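Local structure of 199aa long hypothetical Trp repressor binding protein (Sulfolobus tokodaii, 2ZKI) at residues P5-L10 with A31-K36; I24-E29 with I179-G184; D66-A71 with D94-L99; I140-G145 with G184-E189. The protein is of unknown function but belongs to the NADPH-dependent FMN reductase family and probably binds FMN in a flavodoxin-like fold. All coordinates share one frame; numbering follows the deposited sequence.

How the interactions relate
From the N terminus, interaction 1 closes the first beta-alpha-beta unit, bringing residues 31-36 beside 5-10. Helix 16-31 lies within that loop, and its segment 24-29 pairs with 179-184 near the C terminus; interaction 2 therefore crosses interaction 1 along the chain and spans a loop of 149 residues. Interaction 3, which joins 66-71 to 94-99, falls wholly within that long loop. Interaction 4 closes last, setting 140-145 against 184-189; it crosses interaction 2 and shares Gly-184 with it. Interactions 1, 2 and 4 touch one another and tie both outer strands of this chain's sheet to helices 16-31 and 174-195, whereas interaction 3 meets interaction 1 through Trp-70.

Interaction 1. Residues P5-L10 with A31-K36; sequences PNILVL and AGAEVK. With SO4 (sulfate ion), chain J.
Ile-7 and Val-35 stand side by side in two parallel strands of the flavodoxin-like sheet, and illustrate how a beta-alpha-beta unit closes on itself. The short strand axes lie 4.9 Å apart at 23°. Ile-7 uses both its backbone groups on the neighbour: its N binds Glu-34 O at 2.9 Å in a nearly straight bond (173°), and its O accepts from Lys-36 N at 3.1 Å. Val-9 N follows on Lys-36 O, while Glu-34 N reaches Pro-5 O only weakly. The tight part lies on the face of Ile-7 and Val-35. Ala-33 CB, pointing toward the first strand, meets Ile-7 CG1 at 3.9 Å and the CG of Pro-5. Farther along, CG2 of Val-9 meets CG1 of Val-35 at 4.0 Å; in Val-35 that methyl is anti to the backbone N (chi1 178°), where it also approaches Ile-7 O. On the opposite face the contact between the strands is looser: Leu-8 CD1 rests 4.0 Å from Lys-36 CB. The outer parts of Glu-34 and Lys-36 turn from the first strand, the carboxylate to a salt bridge with Lys-4 and the ammonium to a sulfate, with Lys-36 NZ 3.3 Å from O4. That sulfate probably came from the crystallisation liquor. Trp-70 of helix 65-70 lies against Lys-36 in a cation-pi contact, and Met-68 of the same helix covers Leu-8. Beneath the other face run helix 16-31, touching Val-9 and Val-35, and helix 174-195, touching Pro-5 and Ile-7, while strand 73-79 continues the sheet beyond 6-11.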
loop_
_atom_site.group_PDB
_atom_site.type_symbol
_atom_site.label_atom_id
_atom_site.label_comp_id
_atom_site.label_asym_id
_atom_site.label_seq_id
_atom_site.Cartn_x
_atom_site.Cartn_y
_atom_site.Cartn_z
ATOM N N PRO A 5 29.719 -9.023 5.232
ATOM C CA PRO A 5 28.813 -7.989 4.732
ATOM C C PRO A 5 28.758 -6.737 5.609
ATOM O O PRO A 5 28.831 -6.828 6.839
ATOM C CB PRO A 5 27.454 -8.696 4.723
ATOM C CG PRO A 5 27.543 -9.698 5.824
ATOM C CD PRO A 5 29.002 -10.054 6.007
ATOM N N ASN A 6 28.634 -5.579 4.964
ATOM C CA ASN A 6 28.471 -4.311 5.666
ATOM C C ASN A 6 26.997 -3.972 5.840
ATOM O O ASN A 6 26.243 -3.920 4.865
ATOM C CB ASN A 6 29.185 -3.179 4.922
ATOM C CG ASN A 6 30.696 -3.358 4.875
ATOM O OD1 ASN A 6 31.327 -3.058 3.860
ATOM N ND2 ASN A 6 31.282 -3.836 5.973
ATOM N N ILE A 7 26.593 -3.747 7.086
ATOM C CA ILE A 7 25.203 -3.440 7.397
ATOM C C ILE A 7 25.071 -2.006 7.895
ATOM O O ILE A 7 25.675 -1.631 8.903
ATOM C CB ILE A 7 24.610 -4.440 8.434
ATOM C CG1 ILE A 7 24.611 -5.875 7.876
ATOM C CG2 ILE A 7 23.202 -4.016 8.880
ATOM C CD1 ILE A 7 23.874 -6.060 6.549
ATOM N N LEU A 8 24.287 -1.213 7.169
ATOM C CA LEU A 8 23.987 0.154 7.574
ATOM C C LEU A 8 22.620 0.223 8.240
ATOM O O LEU A 8 21.604 -0.132 7.639
ATOM C CB LEU A 8 24.036 1.108 6.372
ATOM C CG LEU A 8 23.891 2.609 6.655
ATOM C CD1 LEU A 8 25.183 3.191 7.204
ATOM C CD2 LEU A 8 23.472 3.348 5.403
ATOM N N VAL A 9 22.606 0.670 9.491
ATOM C CA VAL A 9 21.359 0.916 10.197
ATOM C C VAL A 9 21.058 2.412 10.115
ATOM O O VAL A 9 21.702 3.232 10.775
ATOM C CB VAL A 9 21.401 0.415 11.665
ATOM C CG1 VAL A 9 20.072 0.667 12.355
ATOM C CG2 VAL A 9 21.746 -1.072 11.719
ATOM N N LEU A 10 20.088 2.748 9.273
ATOM C CA LEU A 10 19.706 4.128 9.011
ATOM C C LEU A 10 18.357 4.420 9.652
ATOM O O LEU A 10 17.432 3.615 9.549
ATOM C CB LEU A 10 19.645 4.363 7.500
ATOM C CG LEU A 10 19.281 5.744 6.952
ATOM C CD1 LEU A 10 20.289 6.779 7.392
ATOM C CD2 LEU A 10 19.198 5.689 5.439
ATOM N N ALA A 31 25.542 -11.802 14.202
ATOM C CA ALA A 31 25.479 -12.586 12.967
ATOM C C ALA A 31 26.804 -12.556 12.200
ATOM O O ALA A 31 27.048 -13.403 11.339
ATOM C CB ALA A 31 24.337 -12.096 12.084
ATOM N N GLY A 32 27.648 -11.574 12.514
ATOM C CA GLY A 32 28.987 -11.471 11.932
ATOM C C GLY A 32 29.098 -10.455 10.809
ATOM O O GLY A 32 29.402 -10.810 9.667
ATOM N N ALA A 33 28.859 -9.188 11.138
ATOM C CA ALA A 33 28.883 -8.116 10.150
ATOM C C ALA A 33 29.373 -6.805 10.754
ATOM O O ALA A 33 29.198 -6.559 11.951
ATOM C CB ALA A 33 27.501 -7.932 9.549
ATOM N N GLU A 34 29.992 -5.969 9.923
ATOM C CA GLU A 34 30.382 -4.626 10.344
ATOM C C GLU A 34 29.155 -3.723 10.299
ATOM O O GLU A 34 28.468 -3.643 9.275
ATOM C CB GLU A 34 31.505 -4.071 9.458
ATOM C CG GLU A 34 32.841 -4.810 9.581
ATOM C CD GLU A 34 33.468 -4.691 10.962
ATOM O OE1 GLU A 34 33.614 -3.554 11.463
ATOM O OE2 GLU A 34 33.822 -5.739 11.545
ATOM N N VAL A 35 28.876 -3.056 11.417
ATOM C CA VAL A 35 27.657 -2.258 11.550
ATOM C C VAL A 35 27.944 -0.775 11.779
ATOM O O VAL A 35 28.584 -0.401 12.762
ATOM C CB VAL A 35 26.745 -2.791 12.687
ATOM C CG1 VAL A 35 25.502 -1.919 12.843
ATOM C CG2 VAL A 35 26.345 -4.233 12.421
ATOM N N LYS A 36 27.461 0.056 10.857
ATOM C CA LYS A 36 27.454 1.506 11.035
ATOM C C LYS A 36 26.029 1.981 11.316
ATOM O O LYS A 36 25.130 1.799 10.491
ATOM C CB LYS A 36 28.016 2.217 9.799
ATOM C CG LYS A 36 29.532 2.190 9.679
ATOM C CD LYS A 36 29.988 2.881 8.397
ATOM C CE LYS A 36 31.481 2.689 8.137
ATOM N NZ LYS A 36 32.353 3.413 9.108
HETATM S S SO4 J . 31.079 3.931 13.623
HETATM O O1 SO4 J . 31.971 3.169 14.493
HETATM O O2 SO4 J . 29.702 3.503 13.854
HETATM O O3 SO4 J . 31.209 5.352 13.934
HETATM O O4 SO4 J . 31.435 3.698 12.225
#

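Interaction 2. Residues I24-E29 with I179-G184; sequences IGKGAE and IARFQG. With SO4 (sulfate ion), chain M.
Gly-27 and Gly-184 let two helices come almost backbone to backbone, with segment axes only 6.4 Å apart and crossing at -51°. The pair, helices 16-31 and 174-195, covers one face of the flavodoxin-like sheet and is a worked example of close helix packing through glycine. In place of side chains, alpha carbons meet carbonyls: Gly-27 CA lies 3.3 Å from Arg-181 O, and Gly-184 CA is equally near Ile-24 O, both CA-H...O contacts. A CB on either glycine would run into the oxygen opposite. Around this seam Ile-24 packs its CG1 against Ala-180 CB at 3.9 Å, and Ala-28 CB faces Gly-184 O.

At the outer side the aliphatic part of Arg-181 lies along the neighbouring helix. Its CG, anti to the carbonyl carbon (chi1 -82°), sits 3.9 Å from Gly-27 N, and its CD lies beside Lys-26 CD as the two chains run the same way. Their like charges stay separate, and Arg-181 NE has its own mate in Glu-23. An alanine here would strip this cover from Gly-27 and Lys-26 and would probably leave Glu-23 without its salt-bridge partner. The guanidinium continues to sulfates, probably from the crystallisation liquor, NH2 binding O1 of one at 2.7 Å. At the inner side, Gln-183 gives its NE2 to Phe-112 O, while its OE1, bonded to Ala-163 N, lies 3.5 Å from the CD1 tip of Ile-24.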
loop_
_atom_site.group_PDB
_atom_site.type_symbol
_atom_site.label_atom_id
_atom_site.label_comp_id
_atom_site.label_asym_id
_atom_site.label_seq_id
_atom_site.Cartn_x
_atom_site.Cartn_y
_atom_site.Cartn_z
ATOM N N ILE A 24 19.033 -3.858 16.421
ATOM C CA ILE A 24 19.208 -4.397 15.070
ATOM C C ILE A 24 20.698 -4.439 14.720
ATOM O O ILE A 24 21.169 -5.386 14.088
ATOM C CB ILE A 24 18.392 -3.595 14.017
ATOM C CG1 ILE A 24 16.892 -3.762 14.276
ATOM C CG2 ILE A 24 18.730 -4.046 12.592
ATOM C CD1 ILE A 24 16.012 -2.822 13.500
ATOM N N GLY A 25 21.432 -3.416 15.155
ATOM C CA GLY A 25 22.882 -3.375 14.998
ATOM C C GLY A 25 23.571 -4.500 15.747
ATOM O O GLY A 25 24.466 -5.154 15.209
ATOM N N LYS A 26 23.142 -4.727 16.988
ATOM C CA LYS A 26 23.698 -5.776 17.844
ATOM C C LYS A 26 23.462 -7.167 17.252
ATOM O O LYS A 26 24.379 -7.989 17.200
ATOM C CB LYS A 26 23.105 -5.688 19.255
ATOM C CG LYS A 26 23.869 -6.472 20.317
ATOM C CD LYS A 26 23.049 -6.607 21.595
ATOM C CE LYS A 26 23.862 -7.225 22.727
ATOM N NZ LYS A 26 24.832 -6.253 23.316
ATOM N N GLY A 27 22.232 -7.411 16.805
ATOM C CA GLY A 27 21.857 -8.679 16.187
ATOM C C GLY A 27 22.624 -8.968 14.912
ATOM O O GLY A 27 22.924 -10.123 14.613
ATOM N N ALA A 28 22.940 -7.916 14.162
ATOM C CA ALA A 28 23.736 -8.035 12.940
ATOM C C ALA A 28 25.207 -8.321 13.250
ATOM O O ALA A 28 25.865 -9.063 12.519
ATOM C CB ALA A 28 23.600 -6.777 12.094
ATOM N N GLU A 29 25.711 -7.726 14.332
ATOM C CA GLU A 29 27.075 -7.972 14.808
ATOM C C GLU A 29 27.241 -9.401 15.322
ATOM O O GLU A 29 28.280 -10.029 15.099
ATOM C CB GLU A 29 27.459 -6.978 15.909
ATOM C CG GLU A 29 27.919 -5.619 15.405
ATOM C CD GLU A 29 28.205 -4.632 16.531
ATOM O OE1 GLU A 29 27.573 -4.743 17.608
ATOM O OE2 GLU A 29 29.060 -3.737 16.334
ATOM N N ILE A 179 13.143 -9.439 18.926
ATOM C CA ILE A 179 12.642 -9.298 17.560
ATOM C C ILE A 179 13.523 -8.364 16.724
ATOM O O ILE A 179 13.754 -8.617 15.539
ATOM C CB ILE A 179 11.160 -8.836 17.547
ATOM C CG1 ILE A 179 10.254 -9.963 18.058
ATOM C CG2 ILE A 179 10.725 -8.398 16.147
ATOM C CD1 ILE A 179 8.874 -9.508 18.493
ATOM N N ALA A 180 14.017 -7.296 17.349
ATOM C CA ALA A 180 14.899 -6.341 16.676
ATOM C C ALA A 180 16.252 -6.969 16.342
ATOM O O ALA A 180 16.749 -6.825 15.221
ATOM C CB ALA A 180 15.076 -5.089 17.518
ATOM N N ARG A 181 16.834 -7.676 17.311
ATOM C CA ARG A 181 18.089 -8.403 17.100
ATOM C C ARG A 181 17.948 -9.452 16.001
ATOM O O ARG A 181 18.885 -9.683 15.232
ATOM C CB ARG A 181 18.586 -9.040 18.403
ATOM C CG ARG A 181 19.344 -8.067 19.295
ATOM C CD ARG A 181 19.989 -8.735 20.498
ATOM N NE ARG A 181 19.133 -8.683 21.678
ATOM C CZ ARG A 181 18.517 -9.734 22.213
ATOM N NH1 ARG A 181 17.758 -9.575 23.287
ATOM N NH2 ARG A 181 18.662 -10.943 21.684
ATOM N N PHE A 182 16.769 -10.070 15.925
ATOM C CA PHE A 182 16.477 -11.050 14.886
ATOM C C PHE A 182 16.448 -10.418 13.495
ATOM O O PHE A 182 16.918 -11.020 12.528
ATOM C CB PHE A 182 15.170 -11.797 15.179
ATOM C CG PHE A 182 14.757 -12.746 14.087
ATOM C CD1 PHE A 182 15.538 -13.857 13.778
ATOM C CD2 PHE A 182 13.591 -12.524 13.357
ATOM C CE1 PHE A 182 15.165 -14.734 12.764
ATOM C CE2 PHE A 182 13.207 -13.396 12.341
ATOM C CZ PHE A 182 13.998 -14.505 12.046
ATOM N N GLN A 183 15.906 -9.206 13.401
ATOM C CA GLN A 183 15.857 -8.479 12.131
ATOM C C GLN A 183 17.262 -8.190 11.608
ATOM O O GLN A 183 17.526 -8.324 10.409
ATOM C CB GLN A 183 15.046 -7.186 12.265
ATOM C CG GLN A 183 14.716 -6.525 10.932
ATOM C CD GLN A 183 13.586 -5.521 11.024
ATOM O OE1 GLN A 183 13.483 -4.769 11.992
ATOM N NE2 GLN A 183 12.734 -5.498 10.008
ATOM N N GLY A 184 18.155 -7.805 12.521
ATOM C CA GLY A 184 19.567 -7.604 12.204
ATOM C C GLY A 184 20.242 -8.884 11.747
ATOM O O GLY A 184 21.095 -8.860 10.857
HETATM S S SO4 M . 18.931 -14.129 22.278
HETATM O O1 SO4 M . 18.621 -13.105 23.271
HETATM O O2 SO4 M . 17.745 -14.950 22.044
HETATM O O3 SO4 M . 19.346 -13.494 21.030
HETATM O O4 SO4 M . 20.013 -14.972 22.781
#

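Interaction 3. Residues D66-A71 with D94-L99; sequences DDMRWA and DTTAIL. With SO4 (sulfate ion), chain N.
Arg-69 and Leu-99 mark the nearest approach of the two backbones, their CA atoms 8.2 Å apart, so the contact is made by side chains alone. In this flavodoxin-like alpha/beta fold it joins helix 65-70, which lies over the sheet, to the first turn of helix 97-101. Thr-96 occupies the N-cap position, although its OG1 bonds back to Leu-93 O rather than capping the helix.

Leu-99 carries most of the contact, one methyl to Met-68 and the other to Arg-69. Its CG stands anti to the carbonyl carbon (chi1 -55°). CD1 packs 3.6 Å from Met-68 CB, the side chains crossing at about a right angle. CD2 lies over one face of the Arg-69 guanidinium, 4.0 Å from CZ and offset toward the rim. An alanine here would remove both methyls, probably opening a gap beside Met-68 and leaving that guanidinium face without its methyl cover. Deeper in, Met-68 curls at chi2 and chi3, its CE 4.4 Å from Thr-96 CG2, while Leu-8 of strand 6-11 borders it on the sheet side.

Farther out, the polar end of Arg-69 finds its partners in its own helix and in a sulfate, probably from the crystallisation liquor. NH1 forms a long salt bridge of 3.5 Å with Asp-66 OD1, one turn back. The sulfate O4 lies in the guanidinium plane and accepts from Arg-69 NH1 at 2.9 Å and from NH2 at 2.8 Å, with Ile-98 CD1 close beside the same oxygen.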
loop_
_atom_site.group_PDB
_atom_site.type_symbol
_atom_site.label_atom_id
_atom_site.label_comp_id
_atom_site.label_asym_id
_atom_site.label_seq_id
_atom_site.Cartn_x
_atom_site.Cartn_y
_atom_site.Cartn_z
ATOM N N ASP A 66 28.337 8.345 1.181
ATOM C CA ASP A 66 29.380 7.318 1.187
ATOM C C ASP A 66 28.936 6.081 1.969
ATOM O O ASP A 66 29.302 4.953 1.620
ATOM C CB ASP A 66 30.684 7.867 1.774
ATOM C CG ASP A 66 31.407 8.810 0.825
ATOM O OD1 ASP A 66 31.535 8.479 -0.374
ATOM O OD2 ASP A 66 31.861 9.882 1.287
ATOM N N ASP A 67 28.149 6.307 3.022
ATOM C CA ASP A 67 27.606 5.232 3.857
ATOM C C ASP A 67 26.704 4.271 3.076
ATOM O O ASP A 67 26.652 3.076 3.374
ATOM C CB ASP A 67 26.842 5.815 5.050
ATOM C CG ASP A 67 27.753 6.503 6.057
ATOM O OD1 ASP A 67 27.294 7.469 6.701
ATOM O OD2 ASP A 67 28.920 6.083 6.212
ATOM N N MET A 68 26.002 4.805 2.080
ATOM C CA MET A 68 25.131 4.010 1.222
ATOM C C MET A 68 25.946 3.159 0.244
ATOM O O MET A 68 25.559 2.036 -0.085
ATOM C CB MET A 68 24.159 4.914 0.456
ATOM C CG MET A 68 23.349 5.878 1.325
ATOM S SD MET A 68 22.087 5.088 2.345
ATOM C CE MET A 68 20.859 4.660 1.111
ATOM N N ARG A 69 27.072 3.704 -0.218
ATOM C CA ARG A 69 27.982 2.981 -1.110
ATOM C C ARG A 69 28.723 1.875 -0.358
ATOM O O ARG A 69 28.958 0.793 -0.896
ATOM C CB ARG A 69 28.997 3.938 -1.740
ATOM C CG ARG A 69 28.408 4.994 -2.659
ATOM C CD ARG A 69 29.495 5.925 -3.164
ATOM N NE ARG A 69 28.978 6.903 -4.118
ATOM C CZ ARG A 69 28.701 8.172 -3.828
ATOM N NH1 ARG A 69 28.895 8.641 -2.601
ATOM N NH2 ARG A 69 28.233 8.977 -4.772
ATOM N N TRP A 70 29.083 2.176 0.890
ATOM C CA TRP A 70 29.814 1.268 1.770
ATOM C C TRP A 70 29.031 -0.008 2.058
ATOM O O TRP A 70 29.582 -1.112 1.994
ATOM C CB TRP A 70 30.142 1.998 3.077
ATOM C CG TRP A 70 30.689 1.135 4.176
ATOM C CD1 TRP A 70 31.981 0.725 4.328
ATOM C CD2 TRP A 70 29.963 0.594 5.289
ATOM N NE1 TRP A 70 32.104 -0.048 5.459
ATOM C CE2 TRP A 70 30.880 -0.144 6.068
ATOM C CE3 TRP A 70 28.621 0.654 5.698
ATOM C CZ2 TRP A 70 30.504 -0.812 7.242
ATOM C CZ3 TRP A 70 28.248 -0.012 6.863
ATOM C CH2 TRP A 70 29.187 -0.737 7.619
ATOM N N ALA A 71 27.744 0.159 2.356
ATOM C CA ALA A 71 26.886 -0.928 2.820
ATOM C C ALA A 71 26.592 -1.989 1.761
ATOM O O ALA A 71 26.506 -1.691 0.567
ATOM C CB ALA A 71 25.584 -0.362 3.374
ATOM N N ASP A 94 15.403 11.382 -0.854
ATOM C CA ASP A 94 15.244 12.154 -2.083
ATOM C C ASP A 94 16.597 12.614 -2.630
ATOM O O ASP A 94 16.754 12.776 -3.842
ATOM C CB ASP A 94 14.309 13.352 -1.861
ATOM C CG ASP A 94 12.835 12.950 -1.801
ATOM O OD1 ASP A 94 11.975 13.850 -1.695
ATOM O OD2 ASP A 94 12.529 11.741 -1.863
ATOM N N THR A 95 17.570 12.807 -1.738
ATOM C CA THR A 95 18.923 13.216 -2.135
ATOM C C THR A 95 19.743 12.074 -2.750
ATOM O O THR A 95 20.791 12.318 -3.351
ATOM C CB THR A 95 19.724 13.846 -0.961
ATOM O OG1 THR A 95 20.010 12.856 0.034
ATOM C CG2 THR A 95 18.960 15.002 -0.329
ATOM N N THR A 96 19.259 10.839 -2.607
ATOM C CA THR A 96 19.953 9.660 -3.142
ATOM C C THR A 96 19.684 9.439 -4.638
ATOM O O THR A 96 19.835 8.325 -5.145
ATOM C CB THR A 96 19.604 8.365 -2.352
ATOM O OG1 THR A 96 18.200 8.101 -2.444
ATOM C CG2 THR A 96 19.999 8.485 -0.887
ATOM N N ALA A 97 19.304 10.505 -5.339
ATOM C CA ALA A 97 18.988 10.439 -6.767
ATOM C C ALA A 97 20.178 10.039 -7.640
ATOM O O ALA A 97 19.993 9.416 -8.687
ATOM C CB ALA A 97 18.396 11.762 -7.242
ATOM N N ILE A 98 21.388 10.399 -7.215
ATOM C CA ILE A 98 22.602 10.019 -7.945
ATOM C C ILE A 98 22.914 8.533 -7.790
ATOM O O ILE A 98 23.407 7.895 -8.725
ATOM C CB ILE A 98 23.844 10.871 -7.556
ATOM C CG1 ILE A 98 24.043 10.910 -6.035
ATOM C CG2 ILE A 98 23.736 12.279 -8.157
ATOM C CD1 ILE A 98 25.429 11.354 -5.597
ATOM N N LEU A 99 22.613 7.985 -6.614
ATOM C CA LEU A 99 22.799 6.561 -6.355
ATOM C C LEU A 99 21.812 5.738 -7.176
ATOM O O LEU A 99 22.098 4.597 -7.552
ATOM C CB LEU A 99 22.645 6.260 -4.861
ATOM C CG LEU A 99 23.527 7.050 -3.883
ATOM C CD1 LEU A 99 23.071 6.825 -2.453
ATOM C CD2 LEU A 99 25.013 6.722 -4.028
HETATM S S SO4 N . 29.303 11.972 -3.169
HETATM O O1 SO4 N . 30.174 11.133 -2.350
HETATM O O2 SO4 N . 29.140 13.271 -2.522
HETATM O O3 SO4 N . 29.896 12.149 -4.493
HETATM O O4 SO4 N . 27.997 11.334 -3.308
#

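Interaction 4. Residues I140-G145 with G184-E189; sequences IIVPIG and GKRITE
Arg-186 and Val-142 cross at about a right angle where the C-terminal helix 174-195 of this flavodoxin-like fold packs against residues 140-145. Followed outward, Arg-186 changes partner and character step by step. Its CB points toward the neighbouring segment and meets Ile-144 CG2 at 4.2 Å, the two side chains running past one another antiparallel. CG, anti to the backbone N (chi1 -164°), packs 3.8 Å from Val-142 CG1 and nearly as close to Pro-143 O. Bends at chi2 and chi3 then turn the chain aside. NE is linked to Glu-189 OE1, one turn along the helix, by a weak but fairly straight bond of 3.3 Å that forms part of a salt bridge. In-plane partners at its edge, this carboxylate oxygen and a water, would help fix the guanidinium's rotation.

Beside the arginine, Ile-187 reaches in with CD1, which lies 4.0 Å from Val-142 CG2, and Pro-109 of strand 109-115 lines both residues. Tyr-106 of the second subunit packs on Arg-186 and bonds to Ile-144 O, placing the contact at the subunit interface. At the tip, Arg-186 NH1 donates to the water at 2.7 Å, and that water in turn donates to Pro-143 O at 2.6 Å.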
loop_
_atom_site.group_PDB
_atom_site.type_symbol
_atom_site.label_atom_id
_atom_site.label_comp_id
_atom_site.label_asym_id
_atom_site.label_seq_id
_atom_site.Cartn_x
_atom_site.Cartn_y
_atom_site.Cartn_z
ATOM N N ILE A 140 16.140 -5.453 -2.958
ATOM C CA ILE A 140 15.304 -6.569 -2.498
ATOM C C ILE A 140 14.874 -6.419 -1.032
ATOM O O ILE A 140 15.694 -6.132 -0.163
ATOM C CB ILE A 140 15.956 -7.957 -2.766
ATOM C CG1 ILE A 140 17.373 -8.027 -2.193
ATOM C CG2 ILE A 140 15.963 -8.255 -4.267
ATOM C CD1 ILE A 140 17.946 -9.436 -2.117
ATOM N N ILE A 141 13.581 -6.609 -0.778
ATOM C CA ILE A 141 12.993 -6.400 0.550
ATOM C C ILE A 141 13.120 -7.645 1.425
ATOM O O ILE A 141 12.785 -8.746 0.996
ATOM C CB ILE A 141 11.497 -5.991 0.447
ATOM C CG1 ILE A 141 11.341 -4.746 -0.430
ATOM C CG2 ILE A 141 10.892 -5.752 1.832
ATOM C CD1 ILE A 141 9.981 -4.609 -1.072
ATOM N N VAL A 142 13.599 -7.457 2.653
ATOM C CA VAL A 142 13.724 -8.550 3.618
ATOM C C VAL A 142 12.759 -8.363 4.799
ATOM O O VAL A 142 13.026 -7.575 5.714
ATOM C CB VAL A 142 15.184 -8.708 4.131
ATOM C CG1 VAL A 142 15.279 -9.817 5.176
ATOM C CG2 VAL A 142 16.135 -8.988 2.973
ATOM N N PRO A 143 11.616 -9.069 4.770
ATOM C CA PRO A 143 10.738 -9.118 5.936
ATOM C C PRO A 143 11.280 -10.101 6.969
ATOM O O PRO A 143 12.121 -10.937 6.638
ATOM C CB PRO A 143 9.414 -9.646 5.363
ATOM C CG PRO A 143 9.605 -9.729 3.871
ATOM C CD PRO A 143 11.067 -9.842 3.645
ATOM N N ILE A 144 10.808 -10.000 8.208
ATOM C CA ILE A 144 11.191 -10.972 9.236
ATOM C C ILE A 144 10.186 -12.116 9.375
ATOM O O ILE A 144 10.550 -13.219 9.792
ATOM C CB ILE A 144 11.480 -10.324 10.611
ATOM C CG1 ILE A 144 10.368 -9.352 11.017
ATOM C CG2 ILE A 144 12.832 -9.642 10.581
ATOM C CD1 ILE A 144 10.507 -8.828 12.429
ATOM N N GLY A 145 8.932 -11.847 9.016
ATOM C CA GLY A 145 7.887 -12.861 9.023
ATOM C C GLY A 145 7.638 -13.404 10.411
ATOM O O GLY A 145 7.357 -12.647 11.339
ATOM N N GLY A 184 18.155 -7.805 12.521
ATOM C CA GLY A 184 19.567 -7.604 12.204
ATOM C C GLY A 184 20.242 -8.884 11.747
ATOM O O GLY A 184 21.095 -8.860 10.857
ATOM N N LYS A 185 19.858 -10.001 12.361
ATOM C CA LYS A 185 20.356 -11.312 11.959
ATOM C C LYS A 185 19.818 -11.675 10.579
ATOM O O LYS A 185 20.543 -12.213 9.742
ATOM C CB LYS A 185 19.960 -12.379 12.984
ATOM C CG LYS A 185 20.551 -13.755 12.710
ATOM C CD LYS A 185 20.017 -14.796 13.678
ATOM C CE LYS A 185 20.676 -16.146 13.434
ATOM N NZ LYS A 185 20.180 -17.193 14.370
ATOM N N ARG A 186 18.548 -11.355 10.352
ATOM C CA ARG A 186 17.860 -11.686 9.112
ATOM C C ARG A 186 18.408 -10.912 7.898
ATOM O O ARG A 186 18.553 -11.484 6.815
ATOM C CB ARG A 186 16.352 -11.469 9.288
ATOM C CG ARG A 186 15.452 -12.120 8.243
ATOM C CD ARG A 186 15.366 -13.639 8.380
ATOM N NE ARG A 186 16.361 -14.322 7.555
ATOM C CZ ARG A 186 16.238 -14.552 6.248
ATOM N NH1 ARG A 186 15.157 -14.158 5.589
ATOM N NH2 ARG A 186 17.205 -15.179 5.594
ATOM N N ILE A 187 18.721 -9.629 8.084
ATOM C CA ILE A 187 19.259 -8.803 6.993
ATOM C C ILE A 187 20.704 -9.168 6.641
ATOM O O ILE A 187 21.096 -9.105 5.476
ATOM C CB ILE A 187 19.112 -7.263 7.268
ATOM C CG1 ILE A 187 19.527 -6.428 6.047
ATOM C CG2 ILE A 187 19.901 -6.824 8.502
ATOM C CD1 ILE A 187 18.584 -6.524 4.866
ATOM N N THR A 188 21.476 -9.562 7.651
ATOM C CA THR A 188 22.868 -9.964 7.464
ATOM C C THR A 188 22.966 -11.233 6.618
ATOM O O THR A 188 23.817 -11.325 5.732
ATOM C CB THR A 188 23.580 -10.166 8.821
ATOM O OG1 THR A 188 23.496 -8.958 9.586
ATOM C CG2 THR A 188 25.046 -10.527 8.625
ATOM N N GLU A 189 22.080 -12.191 6.886
ATOM C CA GLU A 189 22.050 -13.463 6.162
ATOM C C GLU A 189 21.819 -13.281 4.665
ATOM O O GLU A 189 22.456 -13.946 3.847
ATOM C CB GLU A 189 20.987 -14.396 6.750
ATOM C CG GLU A 189 21.385 -15.026 8.078
ATOM C CD GLU A 189 20.383 -16.053 8.574
ATOM O OE1 GLU A 189 19.177 -15.731 8.658
ATOM O OE2 GLU A 189 20.808 -17.187 8.889
HETATM O O HOH W 1 12.575 -13.346 5.790
#